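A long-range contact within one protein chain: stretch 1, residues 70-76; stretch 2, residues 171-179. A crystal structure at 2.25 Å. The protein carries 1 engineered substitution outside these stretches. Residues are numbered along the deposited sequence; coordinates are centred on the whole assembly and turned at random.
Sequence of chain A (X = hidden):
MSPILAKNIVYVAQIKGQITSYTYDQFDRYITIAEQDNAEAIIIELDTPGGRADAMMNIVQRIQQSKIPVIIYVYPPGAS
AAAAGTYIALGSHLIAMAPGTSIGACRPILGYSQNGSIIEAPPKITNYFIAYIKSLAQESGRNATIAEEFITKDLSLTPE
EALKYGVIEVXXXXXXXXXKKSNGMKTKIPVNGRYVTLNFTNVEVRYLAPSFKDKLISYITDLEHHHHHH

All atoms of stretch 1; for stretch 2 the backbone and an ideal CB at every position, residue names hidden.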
# COMPACT_ATOMS: atom_id res chain seq x y z
N VAL A 70 -7.69 14.09 -2.73
CA VAL A 70 -7.75 13.74 -4.14
C VAL A 70 -9.10 13.07 -4.49
O VAL A 70 -9.47 12.01 -3.93
CB VAL A 70 -6.64 12.74 -4.51
CG1 VAL A 70 -6.59 12.51 -6.03
CG2 VAL A 70 -5.31 13.24 -4.00
N ILE A 71 -9.81 13.67 -5.42
CA ILE A 71 -11.10 13.19 -5.87
C ILE A 71 -10.85 12.61 -7.25
O ILE A 71 -10.33 13.29 -8.13
CB ILE A 71 -12.14 14.32 -5.90
CG1 ILE A 71 -12.32 14.86 -4.48
CG2 ILE A 71 -13.46 13.81 -6.44
CD1 ILE A 71 -13.19 16.08 -4.38
N ILE A 72 -11.24 11.35 -7.45
CA ILE A 72 -11.13 10.72 -8.74
C ILE A 72 -12.51 10.82 -9.38
O ILE A 72 -13.49 10.38 -8.79
CB ILE A 72 -10.64 9.25 -8.62
CG1 ILE A 72 -9.22 9.19 -8.02
CG2 ILE A 72 -10.66 8.59 -9.97
CD1 ILE A 72 -8.13 9.84 -8.82
N TYR A 73 -12.55 11.44 -10.56
CA TYR A 73 -13.77 11.76 -11.24
C TYR A 73 -13.70 11.09 -12.59
O TYR A 73 -12.91 11.49 -13.44
CB TYR A 73 -13.95 13.25 -11.40
CG TYR A 73 -15.24 13.77 -12.06
CD1 TYR A 73 -16.39 13.01 -12.09
CD2 TYR A 73 -15.28 15.04 -12.65
CE1 TYR A 73 -17.56 13.49 -12.64
CE2 TYR A 73 -16.46 15.54 -13.23
CZ TYR A 73 -17.60 14.79 -13.19
OH TYR A 73 -18.79 15.27 -13.75
N VAL A 74 -14.51 10.05 -12.75
CA VAL A 74 -14.54 9.31 -13.99
C VAL A 74 -15.37 10.11 -15.00
O VAL A 74 -16.61 10.23 -14.89
CB VAL A 74 -15.13 7.89 -13.81
CG1 VAL A 74 -14.87 7.08 -15.10
CG2 VAL A 74 -14.49 7.19 -12.61
N TYR A 75 -14.68 10.66 -15.98
CA TYR A 75 -15.18 11.76 -16.79
C TYR A 75 -14.27 11.90 -18.03
O TYR A 75 -13.05 11.68 -17.90
CB TYR A 75 -15.15 13.04 -15.94
CG TYR A 75 -15.61 14.30 -16.63
CD1 TYR A 75 -14.71 15.05 -17.41
CD2 TYR A 75 -16.92 14.76 -16.49
CE1 TYR A 75 -15.13 16.22 -18.04
CE2 TYR A 75 -17.35 15.92 -17.14
CZ TYR A 75 -16.45 16.64 -17.90
OH TYR A 75 -16.85 17.77 -18.51
N PRO A 76 -14.84 12.31 -19.20
CA PRO A 76 -16.22 12.74 -19.53
C PRO A 76 -17.12 11.58 -19.74
O PRO A 76 -16.65 10.45 -19.71
CB PRO A 76 -16.06 13.49 -20.87
CG PRO A 76 -14.86 12.87 -21.48
CD PRO A 76 -13.92 12.52 -20.35
N UNK A 171 -22.52 10.67 -8.06
CA UNK A 171 -22.79 10.78 -9.53
C UNK A 171 -23.00 12.26 -9.91
O UNK A 171 -23.91 12.92 -9.36
CB UNK A 171 -24.02 9.96 -9.92
N UNK A 172 -22.20 12.74 -10.85
CA UNK A 172 -22.19 14.16 -11.23
C UNK A 172 -21.89 14.40 -12.71
O UNK A 172 -20.86 13.94 -13.24
CB UNK A 172 -21.16 14.91 -10.38
N UNK A 173 -22.76 15.23 -13.31
CA UNK A 173 -22.74 15.59 -14.73
C UNK A 173 -21.58 16.49 -15.08
O UNK A 173 -21.12 16.45 -16.20
CB UNK A 173 -24.05 16.28 -15.12
N UNK A 174 -21.12 17.32 -14.13
CA UNK A 174 -19.99 18.21 -14.36
C UNK A 174 -19.35 18.64 -13.06
O UNK A 174 -19.78 18.22 -11.99
CB UNK A 174 -20.43 19.44 -15.15
N UNK A 175 -18.26 19.39 -13.20
CA UNK A 175 -17.50 19.85 -12.09
C UNK A 175 -18.39 20.55 -11.07
O UNK A 175 -18.30 20.31 -9.89
CB UNK A 175 -16.38 20.78 -12.57
N UNK A 176 -19.25 21.42 -11.54
CA UNK A 176 -20.11 22.18 -10.64
C UNK A 176 -21.09 21.28 -9.83
O UNK A 176 -21.26 21.47 -8.61
CB UNK A 176 -20.90 23.21 -11.45
N UNK A 177 -21.72 20.29 -10.48
CA UNK A 177 -22.57 19.34 -9.75
C UNK A 177 -21.69 18.48 -8.78
O UNK A 177 -22.11 18.18 -7.68
CB UNK A 177 -23.33 18.45 -10.73
N UNK A 178 -20.46 18.14 -9.18
CA UNK A 178 -19.55 17.36 -8.30
C UNK A 178 -19.25 18.13 -6.99
O UNK A 178 -19.51 17.61 -5.87
CB UNK A 178 -18.24 17.05 -9.03
N UNK A 179 -18.86 19.39 -7.16
CA UNK A 179 -18.67 20.33 -6.04
C UNK A 179 -19.87 20.45 -5.16
O UNK A 179 -19.77 20.30 -3.95
CB UNK A 179 -18.31 21.72 -6.57

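Strand 70-74 turns Ile71 and Tyr73 toward the second stretch, and Tyr75, just beyond the strand, faces the same way. The phenol of Tyr73 reaches farthest, so most of what stretch 1 offers is one aromatic ring with a hydroxyl at its tip.

At position 171 the CA-to-CB bond points away and the ideal CB has no atom of stretch 1 within 5.5 Å. The extended backbone suits many residues, including beta-branched ones; it is Val171.

Position 172 is also extended, but its CB points sideways, 4.1 Å from Tyr73 OH. Its carbonyl lies near the plane of the Tyr73 ring and accepts a short hydrogen bond, 2.5 Å from Tyr73 OH to the backbone O of this residue. Because the backbone supplies the acceptor, the side chain need not be polar, and a small one suits the space beside the phenol. The residue is Ala172, whose CB packs 4.5 Å from Tyr73 CE1.

At 173 the CB points away into space free of stretch 1, so a long or polar side chain fits. Arg173 occupies it; its backbone O approaches the edge of the Tyr75 ring, 3.9 Å from Tyr75 CE2.

Position 174 precedes the helix, its CB pointing away from stretch 1. Asp, Asn, Ser or Thr would suit such an N-cap. In Asp174, chi1 in p brings OD1 within 2.8 Å of the backbone N of residue 177, capping the helix.

The CB of 175 points sideways, 5.3 Å from Tyr73 CE2, leaving room for a longer apolar chain such as Leu, Ile or Met to reach the ring. Ile175 does so, its CD1 3.8 Å from Tyr73 CD2.

Position 176 is out of reach and tolerant of polar residues; it is Asn176. Position 177 points sideways, without contact, and also suits a polar chain. Glu177 turns back on its own stretch: OE1 accepts from Arg173 N at 3.1 Å, and OE2 forms a salt bridge with Arg173 NH2 at 2.9 Å.

Position 178 points toward the strand, its CB 4.8 Å from Tyr73 CZ. With a ring and Ile71 ahead, Leu, Ile or Met would fit. Leu178 sets CD1 over one face of the Tyr73 ring, 3.6 Å from the ring centroid, in a CH-pi contact; the same CD1 lies 4.3 Å from Ile71 CG2.

At 179 the CB points sideways, leaving the choice wide. Leu179 ends nearer stretch 1 but does not touch it.

Stretch 2 171-179: VARDINELL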
# COMPACT_ATOMS: atom_id res chain seq x y z
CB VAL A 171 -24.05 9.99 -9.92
CG1 VAL A 171 -24.26 10.05 -11.43
CG2 VAL A 171 -23.93 8.56 -9.42
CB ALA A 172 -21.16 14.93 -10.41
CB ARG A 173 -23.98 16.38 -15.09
CG ARG A 173 -25.32 15.70 -14.80
CD ARG A 173 -26.50 16.57 -15.24
NE ARG A 173 -26.36 18.01 -14.97
CZ ARG A 173 -26.93 18.67 -13.97
NH1 ARG A 173 -26.71 19.99 -13.85
NH2 ARG A 173 -27.68 18.02 -13.06
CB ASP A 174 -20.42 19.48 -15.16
CG ASP A 174 -21.62 20.20 -14.53
OD1 ASP A 174 -21.77 20.20 -13.29
OD2 ASP A 174 -22.43 20.76 -15.30
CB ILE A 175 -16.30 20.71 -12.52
CG1 ILE A 175 -15.20 19.87 -13.23
CG2 ILE A 175 -15.67 21.37 -11.31
CD1 ILE A 175 -14.57 18.76 -12.37
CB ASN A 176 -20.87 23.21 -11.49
CG ASN A 176 -21.43 24.37 -10.67
OD1 ASN A 176 -20.81 25.47 -10.53
ND2 ASN A 176 -22.63 24.14 -10.13
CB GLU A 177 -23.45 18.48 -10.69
CG GLU A 177 -24.61 17.85 -9.92
CD GLU A 177 -25.58 16.95 -10.74
OE1 GLU A 177 -25.19 16.11 -11.59
OE2 GLU A 177 -26.79 17.03 -10.45
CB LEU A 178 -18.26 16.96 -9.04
CG LEU A 178 -17.18 16.12 -8.31
CD1 LEU A 178 -16.22 15.52 -9.30
CD2 LEU A 178 -16.36 16.96 -7.34
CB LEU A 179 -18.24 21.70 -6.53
CG LEU A 179 -16.85 21.71 -7.22
CD1 LEU A 179 -16.62 23.09 -7.87
CD2 LEU A 179 -15.70 21.36 -6.29
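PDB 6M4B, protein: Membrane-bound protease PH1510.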